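Papillomavirus transcription factor E2 (Human papillomavirus type 18, PDB 1QQH) probably regulates transcription of the viral genome through this N-terminal activation domain, as papillomavirus E2 proteins do. Local coordinates at residues S20-E25 with S139-S144; D70-M75 with T84-S89. The protein carries 1 engineered substitution. All coordinates share one frame; numbering follows the deposited sequence.

Interaction 1 (S20-E25 with S139-S144); sequences SAYKTE and SDDTVS. Engineered in segment 20-25: A21 (natural residue Arg).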
ATOM      1  N   SER A  20       5.722   2.607 -11.601  1.00 46.36           N
ATOM      2  CA  SER A  20       7.176   2.574 -11.695  1.00 44.98           C
ATOM      3  C   SER A  20       7.689   1.150 -11.813  1.00 44.22           C
ATOM      4  O   SER A  20       6.924   0.182 -11.750  1.00 43.87           O
ATOM      5  CB  SER A  20       7.801   3.209 -10.456  1.00 44.18           C
ATOM      6  OG  SER A  20       7.708   2.324  -9.350  1.00 42.46           O
ATOM      7  N   ALA A  21       8.999   1.031 -11.954  1.00 43.16           N
ATOM      8  CA  ALA A  21       9.637  -0.264 -12.085  1.00 43.57           C
ATOM      9  C   ALA A  21       9.705  -1.004 -10.758  1.00 44.17           C
ATOM     10  O   ALA A  21      10.125  -2.160 -10.712  1.00 44.61           O
ATOM     11  CB  ALA A  21      11.039  -0.089 -12.651  1.00 44.68           C
ATOM     12  N   TYR A  22       9.287  -0.354  -9.676  1.00 44.06           N
ATOM     13  CA  TYR A  22       9.357  -0.999  -8.370  1.00 43.46           C
ATOM     14  C   TYR A  22       8.021  -1.532  -7.866  1.00 44.92           C
ATOM     15  O   TYR A  22       7.955  -2.114  -6.784  1.00 43.94           O
ATOM     16  CB  TYR A  22       9.994  -0.038  -7.350  1.00 41.18           C
ATOM     17  CG  TYR A  22      11.305   0.527  -7.854  1.00 39.10           C
ATOM     18  CD1 TYR A  22      11.375   1.821  -8.371  1.00 37.05           C
ATOM     19  CD2 TYR A  22      12.449  -0.278  -7.930  1.00 37.91           C
ATOM     20  CE1 TYR A  22      12.543   2.298  -8.963  1.00 37.52           C
ATOM     21  CE2 TYR A  22      13.620   0.185  -8.524  1.00 37.75           C
ATOM     22  CZ  TYR A  22      13.662   1.470  -9.040  1.00 38.25           C
ATOM     23  OH  TYR A  22      14.804   1.917  -9.664  1.00 38.11           O
ATOM     24  N   LYS A  23       6.971  -1.360  -8.668  1.00 46.16           N
ATOM     25  CA  LYS A  23       5.635  -1.842  -8.305  1.00 47.95           C
ATOM     26  C   LYS A  23       5.586  -3.345  -7.983  1.00 47.30           C
ATOM     27  O   LYS A  23       4.698  -3.806  -7.272  1.00 47.92           O
ATOM     28  CB  LYS A  23       4.635  -1.519  -9.422  1.00 49.58           C
ATOM     29  CG  LYS A  23       4.960  -2.141 -10.778  1.00 52.76           C
ATOM     30  CD  LYS A  23       3.974  -1.666 -11.849  1.00 54.16           C
ATOM     31  CE  LYS A  23       4.329  -2.199 -13.234  1.00 55.87           C
ATOM     32  NZ  LYS A  23       5.649  -1.701 -13.726  1.00 56.65           N
ATOM     33  N   THR A  24       6.544  -4.108  -8.494  1.00 46.80           N
ATOM     34  CA  THR A  24       6.586  -5.546  -8.245  1.00 46.06           C
ATOM     35  C   THR A  24       7.193  -5.900  -6.887  1.00 45.39           C
ATOM     36  O   THR A  24       7.017  -7.015  -6.396  1.00 44.66           O
ATOM     37  CB  THR A  24       7.411  -6.277  -9.335  1.00 47.68           C
ATOM     38  OG1 THR A  24       6.757  -6.137 -10.601  1.00 49.05           O
ATOM     39  CG2 THR A  24       7.552  -7.764  -9.009  1.00 48.08           C
ATOM     40  N   GLU A  25       7.923  -4.967  -6.283  1.00 43.27           N
ATOM     41  CA  GLU A  25       8.541  -5.248  -4.991  1.00 41.82           C
ATOM     42  C   GLU A  25       7.477  -5.357  -3.916  1.00 40.98           C
ATOM     43  O   GLU A  25       6.321  -4.980  -4.128  1.00 37.85           O
ATOM     44  CB  GLU A  25       9.520  -4.144  -4.591  1.00 41.86           C
ATOM     45  CG  GLU A  25      10.668  -3.916  -5.556  1.00 42.73           C
ATOM     46  CD  GLU A  25      11.623  -2.839  -5.061  1.00 42.60           C
ATOM     47  OE1 GLU A  25      11.142  -1.868  -4.437  1.00 41.45           O
ATOM     48  OE2 GLU A  25      12.841  -2.961  -5.306  1.00 40.38           O
ATOM     49  N   SER A 139      21.935  -1.274  -2.328  1.00 45.96           N
ATOM     50  CA  SER A 139      20.778  -0.920  -3.146  1.00 46.11           C
ATOM     51  C   SER A 139      21.073   0.070  -4.269  1.00 46.00           C
ATOM     52  O   SER A 139      21.765   1.074  -4.064  1.00 44.40           O
ATOM     53  CB  SER A 139      19.665  -0.325  -2.273  1.00 46.18           C
ATOM     54  OG  SER A 139      19.139  -1.277  -1.365  1.00 45.65           O
ATOM     55  N   ASP A 140      20.538  -0.223  -5.454  1.00 45.98           N
ATOM     56  CA  ASP A 140      20.690   0.649  -6.615  1.00 47.07           C
ATOM     57  C   ASP A 140      19.377   0.615  -7.407  1.00 48.35           C
ATOM     58  O   ASP A 140      18.383   0.073  -6.922  1.00 47.46           O
ATOM     59  CB  ASP A 140      21.883   0.216  -7.482  1.00 46.15           C
ATOM     60  CG  ASP A 140      21.698  -1.155  -8.114  1.00 46.93           C
ATOM     61  OD1 ASP A 140      20.670  -1.819  -7.844  1.00 45.35           O
ATOM     62  OD2 ASP A 140      22.600  -1.571  -8.889  1.00 44.21           O
ATOM     63  N   ASP A 141      19.362   1.191  -8.606  1.00 50.12           N
ATOM     64  CA  ASP A 141      18.146   1.217  -9.421  1.00 51.71           C
ATOM     65  C   ASP A 141      17.508  -0.153  -9.663  1.00 52.25           C
ATOM     66  O   ASP A 141      16.342  -0.235 -10.044  1.00 51.66           O
ATOM     67  CB  ASP A 141      18.411   1.883 -10.773  1.00 52.73           C
ATOM     68  CG  ASP A 141      18.526   3.391 -10.670  1.00 54.23           C
ATOM     69  OD1 ASP A 141      17.787   3.999  -9.864  1.00 54.31           O
ATOM     70  OD2 ASP A 141      19.344   3.974 -11.412  1.00 56.21           O
ATOM     71  N   THR A 142      18.270  -1.218  -9.443  1.00 53.09           N
ATOM     72  CA  THR A 142      17.771  -2.574  -9.641  1.00 54.26           C
ATOM     73  C   THR A 142      16.584  -2.880  -8.729  1.00 55.43           C
ATOM     74  O   THR A 142      16.577  -2.505  -7.554  1.00 53.88           O
ATOM     75  CB  THR A 142      18.874  -3.622  -9.357  1.00 54.81           C
ATOM     76  OG1 THR A 142      19.967  -3.424 -10.259  1.00 54.90           O
ATOM     77  CG2 THR A 142      18.332  -5.035  -9.531  1.00 55.23           C
ATOM     78  N   VAL A 143      15.583  -3.561  -9.286  1.00 56.82           N
ATOM     79  CA  VAL A 143      14.395  -3.952  -8.537  1.00 58.67           C
ATOM     80  C   VAL A 143      14.733  -5.174  -7.688  1.00 60.00           C
ATOM     81  O   VAL A 143      15.529  -6.023  -8.098  1.00 60.38           O
ATOM     82  CB  VAL A 143      13.227  -4.313  -9.485  1.00 59.04           C
ATOM     83  CG1 VAL A 143      12.028  -4.811  -8.686  1.00 60.06           C
ATOM     84  CG2 VAL A 143      12.836  -3.100 -10.305  1.00 60.05           C
ATOM     85  N   SER A 144      14.134  -5.256  -6.503  1.00 61.36           N
ATOM     86  CA  SER A 144      14.371  -6.377  -5.598  1.00 62.87           C
ATOM     87  C   SER A 144      13.670  -7.649  -6.065  1.00 63.44           C
ATOM     88  O   SER A 144      14.350  -8.695  -6.139  1.00 63.92           O
ATOM     89  CB  SER A 144      13.903  -6.027  -4.183  1.00 63.47           C
ATOM     90  OG  SER A 144      14.725  -5.025  -3.612  1.00 65.46           O
ATOM     91  OXT SER A 144      12.452  -7.590  -6.338  1.00 63.98           O
TER
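Y22 and E25 reach across to the last four residues of the chain, D141 to S144, from two overlapping type I beta turns (S20–K23 and Y22–E25) that follow helix 3–19. The contact thus fastens the C-terminal tail of the E2 activation-domain fragment to the loop behind its N-terminal helix. In Y22, chi1 of -51° sets CG anti to the carbonyl carbon, beside the backbone N; at the far end of the ring OH donates to D141 O at 2.7 Å. That carbonyl oxygen lies in the plane of the ring at its edge, and the donor sits only 17° from the carbonyl plane. V143 CG2 comes to the same ring at CD2 of Y22, 3.7 Å away. Its other methyl, CG1, packs 3.5 Å from E25 CG, so the two branches divide between tyrosine and glutamate. Beyond CG the E25 chain runs extended, bringing OE2 to the backbone of S144. K83 forms a salt bridge with E25 OE2, while OE1 pairs with K47 and takes a hydrogen bond from Y73; two lysines would favour the charged carboxylate. A21, an engineered residue, adds a looser apolar contact, CB lying 4.2 Å from V143 CG2. A bond from Y22 N to S20 OG, an ST turn, holds the backbone of the residue that carries the reaching ring. At the chain end, S144 N donates to the anti lone pair of E25 OE2 at 2.9 Å.

Interaction 2 (D70-M75 with T84-S89); sequences DSVYYM and TATCVS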
ATOM      1  N   ASP A  70      17.840   1.332   3.908  1.00 32.41           N
ATOM      2  CA  ASP A  70      18.571   0.514   2.933  1.00 34.39           C
ATOM      3  C   ASP A  70      18.232   0.959   1.520  1.00 35.04           C
ATOM      4  O   ASP A  70      19.089   0.973   0.641  1.00 36.70           O
ATOM      5  CB  ASP A  70      18.230  -0.971   3.074  1.00 36.15           C
ATOM      6  CG  ASP A  70      18.962  -1.642   4.227  1.00 39.58           C
ATOM      7  OD1 ASP A  70      19.977  -1.096   4.706  1.00 41.67           O
ATOM      8  OD2 ASP A  70      18.529  -2.735   4.647  1.00 43.95           O
ATOM      9  N   SER A  71      16.976   1.335   1.306  1.00 35.12           N
ATOM     10  CA  SER A  71      16.544   1.763  -0.010  1.00 34.88           C
ATOM     11  C   SER A  71      15.720   3.028   0.047  1.00 33.44           C
ATOM     12  O   SER A  71      14.737   3.098   0.767  1.00 33.49           O
ATOM     13  CB  SER A  71      15.725   0.654  -0.673  1.00 35.57           C
ATOM     14  OG  SER A  71      16.479  -0.543  -0.754  1.00 38.29           O
ATOM     15  N   VAL A  72      16.130   4.026  -0.724  1.00 33.66           N
ATOM     16  CA  VAL A  72      15.420   5.292  -0.784  1.00 33.14           C
ATOM     17  C   VAL A  72      14.864   5.461  -2.187  1.00 33.78           C
ATOM     18  O   VAL A  72      15.593   5.317  -3.177  1.00 33.42           O
ATOM     19  CB  VAL A  72      16.355   6.470  -0.470  1.00 34.30           C
ATOM     20  CG1 VAL A  72      15.621   7.792  -0.699  1.00 33.16           C
ATOM     21  CG2 VAL A  72      16.849   6.368   0.968  1.00 32.86           C
ATOM     22  N   TYR A  73      13.570   5.751  -2.269  1.00 33.87           N
ATOM     23  CA  TYR A  73      12.900   5.939  -3.548  1.00 32.95           C
ATOM     24  C   TYR A  73      12.519   7.397  -3.714  1.00 34.39           C
ATOM     25  O   TYR A  73      11.653   7.915  -3.008  1.00 32.90           O
ATOM     26  CB  TYR A  73      11.641   5.065  -3.638  1.00 31.03           C
ATOM     27  CG  TYR A  73      11.901   3.585  -3.457  1.00 30.40           C
ATOM     28  CD1 TYR A  73      12.373   3.088  -2.249  1.00 30.16           C
ATOM     29  CD2 TYR A  73      11.701   2.686  -4.504  1.00 29.41           C
ATOM     30  CE1 TYR A  73      12.644   1.728  -2.080  1.00 30.11           C
ATOM     31  CE2 TYR A  73      11.971   1.328  -4.351  1.00 29.66           C
ATOM     32  CZ  TYR A  73      12.442   0.854  -3.139  1.00 29.99           C
ATOM     33  OH  TYR A  73      12.725  -0.480  -2.972  1.00 29.14           O
ATOM     34  N   TYR A  74      13.184   8.063  -4.651  1.00 36.89           N
ATOM     35  CA  TYR A  74      12.908   9.462  -4.916  1.00 39.47           C
ATOM     36  C   TYR A  74      12.428   9.585  -6.349  1.00 41.94           C
ATOM     37  O   TYR A  74      12.624   8.679  -7.160  1.00 41.52           O
ATOM     38  CB  TYR A  74      14.173  10.296  -4.702  1.00 37.46           C
ATOM     39  CG  TYR A  74      15.301   9.979  -5.655  1.00 37.50           C
ATOM     40  CD1 TYR A  74      15.448  10.689  -6.846  1.00 37.60           C
ATOM     41  CD2 TYR A  74      16.240   8.984  -5.357  1.00 37.35           C
ATOM     42  CE1 TYR A  74      16.502  10.430  -7.718  1.00 38.78           C
ATOM     43  CE2 TYR A  74      17.305   8.712  -6.227  1.00 38.50           C
ATOM     44  CZ  TYR A  74      17.432   9.443  -7.404  1.00 39.17           C
ATOM     45  OH  TYR A  74      18.489   9.216  -8.260  1.00 38.30           O
ATOM     46  N   MET A  75      11.788  10.703  -6.656  1.00 46.35           N
ATOM     47  CA  MET A  75      11.287  10.931  -7.999  1.00 50.72           C
ATOM     48  C   MET A  75      12.099  12.033  -8.690  1.00 51.71           C
ATOM     49  O   MET A  75      12.321  13.103  -8.123  1.00 50.49           O
ATOM     50  CB  MET A  75       9.806  11.313  -7.935  1.00 54.27           C
ATOM     51  CG  MET A  75       9.149  11.491  -9.295  1.00 59.93           C
ATOM     52  SD  MET A  75       7.414  12.018  -9.167  1.00 64.39           S
ATOM     53  CE  MET A  75       6.555  10.507  -9.674  1.00 64.29           C
ATOM     54  N   THR A  84      17.819   4.156  -4.568  1.00 38.37           N
ATOM     55  CA  THR A  84      19.217   4.234  -4.173  1.00 38.01           C
ATOM     56  C   THR A  84      19.407   3.954  -2.687  1.00 37.33           C
ATOM     57  O   THR A  84      18.444   3.828  -1.931  1.00 37.37           O
ATOM     58  CB  THR A  84      19.823   5.612  -4.508  1.00 38.84           C
ATOM     59  OG1 THR A  84      21.234   5.577  -4.268  1.00 40.15           O
ATOM     60  CG2 THR A  84      19.193   6.700  -3.653  1.00 37.96           C
ATOM     61  N   ALA A  85      20.658   3.843  -2.269  1.00 36.88           N
ATOM     62  CA  ALA A  85      20.950   3.554  -0.871  1.00 37.68           C
ATOM     63  C   ALA A  85      21.137   4.808  -0.038  1.00 37.07           C
ATOM     64  O   ALA A  85      21.353   5.902  -0.561  1.00 36.92           O
ATOM     65  CB  ALA A  85      22.207   2.697  -0.770  1.00 38.68           C
ATOM     66  N   THR A  86      21.039   4.641   1.272  1.00 35.77           N
ATOM     67  CA  THR A  86      21.267   5.758   2.163  1.00 35.58           C
ATOM     68  C   THR A  86      22.737   5.661   2.523  1.00 35.72           C
ATOM     69  O   THR A  86      23.248   4.571   2.772  1.00 35.28           O
ATOM     70  CB  THR A  86      20.436   5.659   3.452  1.00 34.52           C
ATOM     71  OG1 THR A  86      19.127   6.184   3.215  1.00 35.05           O
ATOM     72  CG2 THR A  86      21.100   6.447   4.572  1.00 36.38           C
ATOM     73  N   CYS A  87      23.423   6.793   2.524  1.00 35.53           N
ATOM     74  CA  CYS A  87      24.826   6.803   2.876  1.00 36.05           C
ATOM     75  C   CYS A  87      25.007   7.422   4.245  1.00 34.33           C
ATOM     76  O   CYS A  87      24.426   8.462   4.555  1.00 32.89           O
ATOM     77  CB  CYS A  87      25.632   7.576   1.841  1.00 38.98           C
ATOM     78  SG  CYS A  87      25.708   6.740   0.259  1.00 43.96           S
ATOM     79  N   VAL A  88      25.820   6.759   5.053  1.00 33.27           N
ATOM     80  CA  VAL A  88      26.111   7.184   6.408  1.00 33.04           C
ATOM     81  C   VAL A  88      27.547   7.690   6.521  1.00 34.03           C
ATOM     82  O   VAL A  88      28.487   6.899   6.496  1.00 33.32           O
ATOM     83  CB  VAL A  88      25.929   6.002   7.391  1.00 31.43           C
ATOM     84  CG1 VAL A  88      26.173   6.457   8.814  1.00 30.20           C
ATOM     85  CG2 VAL A  88      24.534   5.408   7.241  1.00 30.25           C
ATOM     86  N   SER A  89      27.716   9.002   6.647  1.00 33.52           N
ATOM     87  CA  SER A  89      29.051   9.580   6.796  1.00 33.79           C
ATOM     88  C   SER A  89      29.108  10.309   8.132  1.00 33.64           C
ATOM     89  O   SER A  89      28.109  10.391   8.837  1.00 32.05           O
ATOM     90  CB  SER A  89      29.334  10.583   5.686  1.00 34.13           C
ATOM     91  OG  SER A  89      28.529  11.739   5.850  1.00 34.71           O
TER
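V72 and T84 face each other as an antiparallel hydrogen-bonded pair, their side chains on the same face of the sheet. Two backbone bonds close the ring between them: V72 N donates to T84 O at 2.6 Å, and T84 N returns a bond to V72 O at 2.9 Å. Next to this pair, S71 CA and A85 CA make CA-H...O contacts with T84 O and D70 O, the second at 3.5 Å.

The side chains then reach past one another to different partners. T84 has OG1 anti to its backbone N (chi1 -172°), which leaves CG2 between N and the carbonyl carbon. This methyl meets the edge of the Y74 ring, close to the ring plane, at 3.8 Å from CE2. In Y74, chi1 of 64° sets CG between the backbone N and the carbonyl carbon; its CB points neither at nor away from the other strand, but the end of the side chain comes nearer, and its hydroxyl is held by the backbone N of E98. V72, for its part, turns CG2 toward T86, 3.2 Å from OG1, and the two side chains cross obliquely. The T86 hydroxyl is engaged with Y104 OH, so its polar end is provided for while the valine methyl lies against it. A85 contributes CB, 3.8 Å from D70 O.

Y73 points away from T84–S89, its ring meeting W27 and Y22 edge-to-face. At D70 the strand bends sharply, and on its side toward strand 45–56 D70 and S71 both face K47, a classic beta bulge. Toward T84–S89, the V72–T84 pair belongs to the antiparallel beta hairpin 63–75/81–89, near the centre of the activation domain.

Overall arrangement
Interaction 2 is the buried contact, with its centre about 6 Å from the centre of the chain, whereas interaction 1 is only partly buried and its centre about 17 Å out. Along the sequence the hairpin pairing of interaction 2 is nested inside the long loop that interaction 1 closes. One is made of reciprocal backbone bonds between strands, with methyls and a ring edge beside them; the other joins two irregular segments largely through side chains that reach backbone atoms. The two meet directly: the E25 carboxylate reaches the Y73 hydroxyl, and S139 OG lies 2.8 Å from S71 OG. K83, on strand 81–89, also holds the tail, NZ bonding T142 O and S144 OG, and its backbone N D141 OD1.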